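Local coordinates for integrase (Bovine immunodeficiency virus, PDB 3KKS), which probably catalyses the insertion of viral DNA into the host genome, as retroviral integrases do, and is present as its catalytic core domain, at residues Val28-Ile33 and Ala118-Ala123; Val32-Glu35 and Leu39-Ala42; Lys129-Gly132 and Thr138-Glu141. All coordinates share one frame; numbering follows the deposited sequence.

Interaction 1 of 3, residues Val28-Ile33 and Ala118-Ala123; sequences VEAQVI and AALSLA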
loop_
_atom_site.group_PDB
_atom_site.type_symbol
_atom_site.label_atom_id
_atom_site.label_comp_id
_atom_site.label_asym_id
_atom_site.label_seq_id
_atom_site.Cartn_x
_atom_site.Cartn_y
_atom_site.Cartn_z
ATOM N N VAL A 28 0.174 2.198 -5.574
ATOM C CA VAL A 28 -0.499 1.333 -4.618
ATOM C C VAL A 28 0.027 -0.089 -4.634
ATOM O O VAL A 28 0.317 -0.643 -5.697
ATOM C CB VAL A 28 -2.018 1.259 -4.892
ATOM C CG1 VAL A 28 -2.708 0.428 -3.794
ATOM C CG2 VAL A 28 -2.607 2.660 -4.948
ATOM N N GLU A 29 0.154 -0.659 -3.441
ATOM C CA GLU A 29 0.585 -2.040 -3.256
ATOM C C GLU A 29 -0.432 -2.667 -2.321
ATOM O O GLU A 29 -0.838 -2.047 -1.338
ATOM C CB GLU A 29 1.961 -2.109 -2.621
ATOM C CG GLU A 29 3.029 -2.568 -3.577
ATOM C CD GLU A 29 2.595 -3.763 -4.413
ATOM O OE1 GLU A 29 2.090 -4.760 -3.842
ATOM O OE2 GLU A 29 2.767 -3.698 -5.650
ATOM N N ALA A 30 -0.857 -3.885 -2.624
ATOM C CA ALA A 30 -1.849 -4.550 -1.789
ATOM C C ALA A 30 -1.619 -6.041 -1.828
ATOM O O ALA A 30 -0.976 -6.549 -2.745
ATOM C CB ALA A 30 -3.269 -4.217 -2.276
ATOM N N GLN A 31 -2.162 -6.743 -0.842
ATOM C CA GLN A 31 -1.974 -8.184 -0.759
ATOM C C GLN A 31 -3.117 -8.780 0.046
ATOM O O GLN A 31 -3.495 -8.227 1.073
ATOM C CB GLN A 31 -0.658 -8.476 -0.032
ATOM C CG GLN A 31 0.174 -9.589 -0.614
ATOM C CD GLN A 31 1.108 -9.107 -1.709
ATOM O OE1 GLN A 31 0.671 -8.613 -2.747
ATOM N NE2 GLN A 31 2.405 -9.252 -1.480
ATOM N N VAL A 32 -3.678 -9.891 -0.416
ATOM C CA VAL A 32 -4.746 -10.549 0.334
ATOM C C VAL A 32 -4.085 -11.285 1.502
ATOM O O VAL A 32 -3.029 -11.888 1.326
ATOM C CB VAL A 32 -5.483 -11.611 -0.508
ATOM C CG1 VAL A 32 -6.475 -12.366 0.378
ATOM C CG2 VAL A 32 -6.196 -10.965 -1.671
ATOM N N ILE A 33 -4.687 -11.244 2.684
ATOM C CA ILE A 33 -4.111 -11.957 3.828
ATOM C C ILE A 33 -5.147 -12.872 4.511
ATOM O O ILE A 33 -6.342 -12.566 4.531
ATOM C CB ILE A 33 -3.509 -10.977 4.858
ATOM C CG1 ILE A 33 -4.555 -9.963 5.300
ATOM C CG2 ILE A 33 -2.300 -10.255 4.248
ATOM C CD1 ILE A 33 -4.049 -9.010 6.329
ATOM N N ALA A 118 -6.216 -12.632 -8.199
ATOM C CA ALA A 118 -5.931 -12.281 -9.586
ATOM C C ALA A 118 -6.644 -10.959 -9.899
ATOM O O ALA A 118 -6.143 -10.131 -10.662
ATOM C CB ALA A 118 -6.421 -13.372 -10.523
ATOM N N ALA A 119 -7.821 -10.766 -9.314
ATOM C CA ALA A 119 -8.564 -9.530 -9.523
ATOM C C ALA A 119 -7.799 -8.356 -8.905
ATOM O O ALA A 119 -7.785 -7.258 -9.465
ATOM C CB ALA A 119 -9.955 -9.629 -8.903
ATOM N N LEU A 120 -7.165 -8.593 -7.758
ATOM C CA LEU A 120 -6.402 -7.554 -7.063
ATOM C C LEU A 120 -5.170 -7.137 -7.879
ATOM O O LEU A 120 -4.841 -5.956 -7.978
ATOM C CB LEU A 120 -5.973 -8.046 -5.664
ATOM C CG LEU A 120 -5.125 -7.053 -4.848
ATOM C CD1 LEU A 120 -5.874 -5.734 -4.705
ATOM C CD2 LEU A 120 -4.804 -7.626 -3.470
ATOM N N SER A 121 -4.488 -8.115 -8.459
ATOM C CA SER A 121 -3.321 -7.843 -9.292
ATOM C C SER A 121 -3.699 -6.937 -10.463
ATOM O O SER A 121 -3.021 -5.951 -10.745
ATOM C CB SER A 121 -2.740 -9.152 -9.840
ATOM O OG SER A 121 -2.002 -9.835 -8.846
ATOM N N LEU A 122 -4.779 -7.273 -11.156
ATOM C CA LEU A 122 -5.202 -6.455 -12.290
ATOM C C LEU A 122 -5.639 -5.066 -11.834
ATOM O O LEU A 122 -5.438 -4.084 -12.545
ATOM C CB LEU A 122 -6.347 -7.127 -13.042
ATOM C CG LEU A 122 -6.040 -8.412 -13.813
ATOM C CD1 LEU A 122 -7.336 -8.901 -14.454
ATOM C CD2 LEU A 122 -4.995 -8.160 -14.886
ATOM N N ALA A 123 -6.247 -4.990 -10.655
ATOM C CA ALA A 123 -6.692 -3.709 -10.125
ATOM C C ALA A 123 -5.487 -2.813 -9.830
ATOM O O ALA A 123 -5.559 -1.597 -10.014
ATOM C CB ALA A 123 -7.514 -3.914 -8.855
#

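Interaction 2 of 3, residues Val32-Glu35 and Leu39-Ala42; sequences VIPE and LQVA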
loop_
_atom_site.group_PDB
_atom_site.type_symbol
_atom_site.label_atom_id
_atom_site.label_comp_id
_atom_site.label_asym_id
_atom_site.label_seq_id
_atom_site.Cartn_x
_atom_site.Cartn_y
_atom_site.Cartn_z
ATOM N N VAL A 32 -3.678 -9.891 -0.416
ATOM C CA VAL A 32 -4.746 -10.549 0.334
ATOM C C VAL A 32 -4.085 -11.285 1.502
ATOM O O VAL A 32 -3.029 -11.888 1.326
ATOM C CB VAL A 32 -5.483 -11.611 -0.508
ATOM C CG1 VAL A 32 -6.475 -12.366 0.378
ATOM C CG2 VAL A 32 -6.196 -10.965 -1.671
ATOM N N ILE A 33 -4.687 -11.244 2.684
ATOM C CA ILE A 33 -4.111 -11.957 3.828
ATOM C C ILE A 33 -5.147 -12.872 4.511
ATOM O O ILE A 33 -6.342 -12.566 4.531
ATOM C CB ILE A 33 -3.509 -10.977 4.858
ATOM C CG1 ILE A 33 -4.555 -9.963 5.300
ATOM C CG2 ILE A 33 -2.300 -10.255 4.248
ATOM C CD1 ILE A 33 -4.049 -9.010 6.329
ATOM N N PRO A 34 -4.692 -14.011 5.067
ATOM C CA PRO A 34 -5.522 -15.009 5.752
ATOM C C PRO A 34 -6.316 -14.475 6.934
ATOM O O PRO A 34 -7.467 -14.857 7.147
ATOM C CB PRO A 34 -4.505 -16.061 6.188
ATOM C CG PRO A 34 -3.440 -15.957 5.166
ATOM C CD PRO A 34 -3.290 -14.460 5.032
ATOM N N GLU A 35 -5.691 -13.595 7.705
ATOM C CA GLU A 35 -6.327 -13.010 8.875
ATOM C C GLU A 35 -5.534 -11.786 9.319
ATOM O O GLU A 35 -4.342 -11.672 9.018
ATOM C CB GLU A 35 -6.381 -14.045 10.000
ATOM C CG GLU A 35 -5.063 -14.773 10.235
ATOM C CD GLU A 35 -5.133 -15.775 11.381
ATOM O OE1 GLU A 35 -4.132 -16.487 11.609
ATOM O OE2 GLU A 35 -6.182 -15.851 12.057
ATOM N N LEU A 39 1.633 -11.170 12.371
ATOM C CA LEU A 39 2.453 -12.060 11.566
ATOM C C LEU A 39 2.217 -11.805 10.081
ATOM O O LEU A 39 3.162 -11.680 9.309
ATOM C CB LEU A 39 2.146 -13.522 11.923
ATOM C CG LEU A 39 2.891 -14.670 11.222
ATOM C CD1 LEU A 39 2.217 -14.999 9.918
ATOM C CD2 LEU A 39 4.341 -14.310 11.006
ATOM N N GLN A 40 0.956 -11.725 9.680
ATOM C CA GLN A 40 0.646 -11.465 8.282
ATOM C C GLN A 40 1.176 -10.086 7.915
ATOM O O GLN A 40 1.848 -9.928 6.896
ATOM C CB GLN A 40 -0.858 -11.532 8.037
ATOM C CG GLN A 40 -1.447 -12.906 8.277
ATOM C CD GLN A 40 -0.659 -13.994 7.592
ATOM O OE1 GLN A 40 -0.270 -13.859 6.430
ATOM N NE2 GLN A 40 -0.420 -15.087 8.307
ATOM N N VAL A 41 0.895 -9.093 8.753
ATOM C CA VAL A 41 1.375 -7.746 8.483
ATOM C C VAL A 41 2.891 -7.721 8.276
ATOM O O VAL A 41 3.386 -7.046 7.375
ATOM C CB VAL A 41 0.993 -6.775 9.613
ATOM C CG1 VAL A 41 1.724 -5.440 9.431
ATOM C CG2 VAL A 41 -0.515 -6.536 9.586
ATOM N N ALA A 42 3.625 -8.460 9.104
ATOM C CA ALA A 42 5.079 -8.521 8.991
ATOM C C ALA A 42 5.482 -9.099 7.639
ATOM O O ALA A 42 6.420 -8.620 7.005
ATOM C CB ALA A 42 5.651 -9.368 10.111
#

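Interaction 3 of 3, residues Lys129-Gly132 and Thr138-Glu141; sequences KKRG and TPYE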
loop_
_atom_site.group_PDB
_atom_site.type_symbol
_atom_site.label_atom_id
_atom_site.label_comp_id
_atom_site.label_asym_id
_atom_site.label_seq_id
_atom_site.Cartn_x
_atom_site.Cartn_y
_atom_site.Cartn_z
ATOM N N LYS A 129 -0.247 1.565 -13.549
ATOM C CA LYS A 129 0.290 1.642 -14.894
ATOM C C LYS A 129 -0.673 2.020 -16.011
ATOM O O LYS A 129 -0.233 2.255 -17.132
ATOM C CB LYS A 129 0.916 0.298 -15.253
ATOM C CG LYS A 129 1.991 -0.186 -14.298
ATOM C CD LYS A 129 2.473 -1.568 -14.714
ATOM C CE LYS A 129 3.786 -1.923 -14.055
ATOM N NZ LYS A 129 4.240 -3.263 -14.513
ATOM N N LYS A 130 -1.970 2.087 -15.737
ATOM C CA LYS A 130 -2.903 2.392 -16.818
ATOM C C LYS A 130 -3.687 3.688 -16.711
ATOM O O LYS A 130 -4.762 3.823 -17.290
ATOM C CB LYS A 130 -3.853 1.208 -17.008
ATOM C CG LYS A 130 -3.123 -0.043 -17.479
ATOM C CD LYS A 130 -4.022 -1.253 -17.508
ATOM C CE LYS A 130 -3.326 -2.421 -18.194
ATOM N NZ LYS A 130 -4.101 -3.691 -18.053
ATOM N N ARG A 131 -3.142 4.643 -15.972
ATOM C CA ARG A 131 -3.771 5.944 -15.820
ATOM C C ARG A 131 -2.644 6.953 -15.672
ATOM O O ARG A 131 -1.596 6.652 -15.094
ATOM C CB ARG A 131 -4.679 5.968 -14.588
ATOM C CG ARG A 131 -3.949 5.740 -13.293
ATOM C CD ARG A 131 -4.757 4.862 -12.373
ATOM N NE ARG A 131 -5.578 5.615 -11.437
ATOM C CZ ARG A 131 -5.228 5.903 -10.186
ATOM N NH1 ARG A 131 -4.061 5.506 -9.708
ATOM N NH2 ARG A 131 -6.063 6.567 -9.403
ATOM N N GLY A 132 -2.852 8.142 -16.217
ATOM C CA GLY A 132 -1.842 9.174 -16.127
ATOM C C GLY A 132 -2.357 10.336 -15.311
ATOM O O GLY A 132 -3.540 10.405 -14.975
ATOM N N THR A 138 2.254 7.922 -15.295
ATOM C CA THR A 138 1.564 6.924 -14.487
ATOM C C THR A 138 2.187 6.937 -13.093
ATOM O O THR A 138 3.355 7.296 -12.931
ATOM C CB THR A 138 1.756 5.498 -15.039
ATOM O OG1 THR A 138 3.129 5.109 -14.887
ATOM C CG2 THR A 138 1.368 5.431 -16.496
ATOM N N PRO A 139 1.414 6.553 -12.065
ATOM C CA PRO A 139 1.951 6.533 -10.706
ATOM C C PRO A 139 3.228 5.702 -10.667
ATOM O O PRO A 139 4.148 5.988 -9.907
ATOM C CB PRO A 139 0.823 5.892 -9.908
ATOM C CG PRO A 139 -0.399 6.397 -10.619
ATOM C CD PRO A 139 -0.021 6.212 -12.068
ATOM N N TYR A 140 3.270 4.673 -11.503
ATOM C CA TYR A 140 4.425 3.795 -11.583
ATOM C C TYR A 140 5.652 4.542 -12.095
ATOM O O TYR A 140 6.760 4.353 -11.581
ATOM C CB TYR A 140 4.121 2.628 -12.514
ATOM C CG TYR A 140 5.209 1.592 -12.557
ATOM C CD1 TYR A 140 5.304 0.613 -11.570
ATOM C CD2 TYR A 140 6.142 1.577 -13.597
ATOM C CE1 TYR A 140 6.300 -0.361 -11.615
ATOM C CE2 TYR A 140 7.143 0.613 -13.654
ATOM C CZ TYR A 140 7.215 -0.359 -12.663
ATOM O OH TYR A 140 8.174 -1.351 -12.739
ATOM N N GLU A 141 5.456 5.384 -13.107
ATOM C CA GLU A 141 6.556 6.156 -13.688
ATOM C C GLU A 141 7.083 7.169 -12.685
ATOM O O GLU A 141 8.286 7.388 -12.583
ATOM C CB GLU A 141 6.096 6.889 -14.954
ATOM C CG GLU A 141 5.569 5.966 -16.041
ATOM C CD GLU A 141 4.939 6.713 -17.200
ATOM O OE1 GLU A 141 4.129 7.633 -16.955
ATOM O OE2 GLU A 141 5.241 6.372 -18.359
#

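Interaction 1 of 3, residues Val28-Ile33 and Ala118-Ala123
Leu120 reaches from the helix onto the strand and meets Ala30 with both of its methyl groups, CD1 and CD2 each lying 3.9 Å from Ala30 CB. The alanine carries its CB toward the helix, and the leucine points back toward the strand, so the fork of one side chain straddles the single methyl of the other. That reach follows from the leucine's first torsion, which sets CG anti to the backbone N (chi1 178°) and extends the chain away from its helix.

The two methyls differ in what else they touch. CD1 meets only Ala30 across the contact, while CD2 also lies against the strand backbone, 3.8 Å from Gln31 N, and meets Val32 two residues on from the alanine, with Leu120 CD2 and Val32 CG2 4.0 Å apart. Val32 and Leu120 run obliquely to each other, and the valine touches through one branch alone, the CG2 methyl beside its own backbone N.

The helical and strand segments run almost exactly antiparallel, at 175°, with their axes 8.9 Å apart at the closest point. Ala30 and Leu120 have the nearest CA atoms, 7.6 Å apart, which places the small residue of the strand beneath the large one of the helix. Leu120 also touches Ile17 of strand 15-22, and Ala30 touches Leu124 one helical turn further on, so the contact is a piece of the layer in which helix 116-129 covers the edge of the five-stranded sheet of this RNase H-like core.

The side-chain contacts are aliphatic, and Leu120 CD2 adds its touch on the strand backbone. With 134 Å² buried, the contact rests on van der Waals and hydrophobic packing, without a hydrogen bond between the segments.

Interaction 2 of 3, residues Val32-Glu35 and Leu39-Ala42
Gln40 folds its side chain against Ile33, Pro34 and Glu35 where strand 28-33 gives way to helix 38-51, the strand-to-helix connection that brings the chain of this RNase H-like fold from the sheet's edge into a flanking helix. The nearest CA atoms are those of Ile33 and Gln40, 6.5 Å apart, and the two segments bury 179 Å² between them, with Gln40 contributing about half.

The aliphatic part of the contact lies deepest. Ile33 is buried and points toward the helix, as Gln40 does toward the strand, and their CB atoms meet at 4.2 Å. On its other side Ile33 is backbone hydrogen-bonded to Ile16 of the neighbouring strand 15-22.

A second group of contacts sets the amide of Gln40 against the proline ring. The glutamine side chain runs roughly perpendicular to that of the proline. Pro34 CD is 3.7 Å from Gln40 CD, and CG of the ring is 4.0 Å from Gln40 OE1. The glutamine can turn this way because its chain bends at chi2 (-49°), bringing the amide back over the proline, where a straight chain would carry it onward.

Polar atoms come close to carbon in the third group, but no hydrogen bond links the segments. Glu35 takes part through its backbone carbonyl, with O 3.6 Å from Gln40 CB. Pro34 and Glu35 are exposed whereas Ile33 is buried; the contact therefore grades from the interior out to the surface along three consecutive residues. The two shortest approaches are Gln40 OE1 to Pro34 CD at 3.4 Å and Gln40 CG to Glu35 O at 3.2 Å.

Interaction 3 of 3, residues Lys129-Gly132 and Thr138-Glu141
A capping box opens helix 139-148, and the chain leaving helix 116-129 lies against it through Lys129, Arg131 and Gly132. Thr138 is the N-cap residue. Its backbone N donates to Glu141 OE1, at a modelled 2.5 Å that is too short for its exact geometry to be trusted, and Glu141 N returns a bond to Thr138 OG1, although the position of that hydroxyl is less certain. The threonine's CG2 faces the other segment, 3.5 Å from Arg131 O.

That carbonyl meets further carbons of the helix start. Thr138 CA approaches Arg131 O at 3.2 Å in a CA-H...O contact with an angle of 147° at the hydrogen, and Pro139 CD lies 3.4 Å from the same oxygen. The arginine side chain passes nearly perpendicular to the proline, Arg131 NH1 coming 3.9 Å from Pro139 CG. The guanidinium finds its strong partners elsewhere: NH1 donates to Leu127 O, and NH2 forms a salt bridge with Asp101 of helix 89-109.

Lys129 runs alongside Tyr140 in the same direction, extended beyond CG along the ring. The tyrosine holds its CG anti to the backbone N (chi1 -174°), which lays the ring beside the lysine chain. Lys129 CE sits over the ring centre, 3.8 Å from the Tyr140 centroid, in a CH-pi contact, and NZ stands 4.8 Å from that centroid, over the same face, in a cation-pi interaction. No hydrogen bond joins the two segments, but a backbone hydrogen bond links Tyr140 to Asn128, the residue just before Lys129. The Thr138/Glu141 pair is a capping box, the N-terminal motif that closes the first turn of a helix, here helix 139-148.

In the fold
Interactions 1 and 2 both use strand 28-33 and share Val32 and Ile33; their centres are 13 Å apart. Interaction 1 fastens helix 116-129 to the sheet's edge strand, whereas interaction 2 joins that strand's end to helix 38-51. Interaction 3, further along the chain, links the end of helix 116-129 to helix 139-148, on the opposite side of the chain's centre from interaction 2, about 27 Å away between centres. Chemistry follows place: interaction 1, partly buried, is aliphatic; interaction 2, also partly buried, mixes apolar carbons with an amide and a backbone carbonyl; interaction 3, at the surface, adds a cation-pi pair.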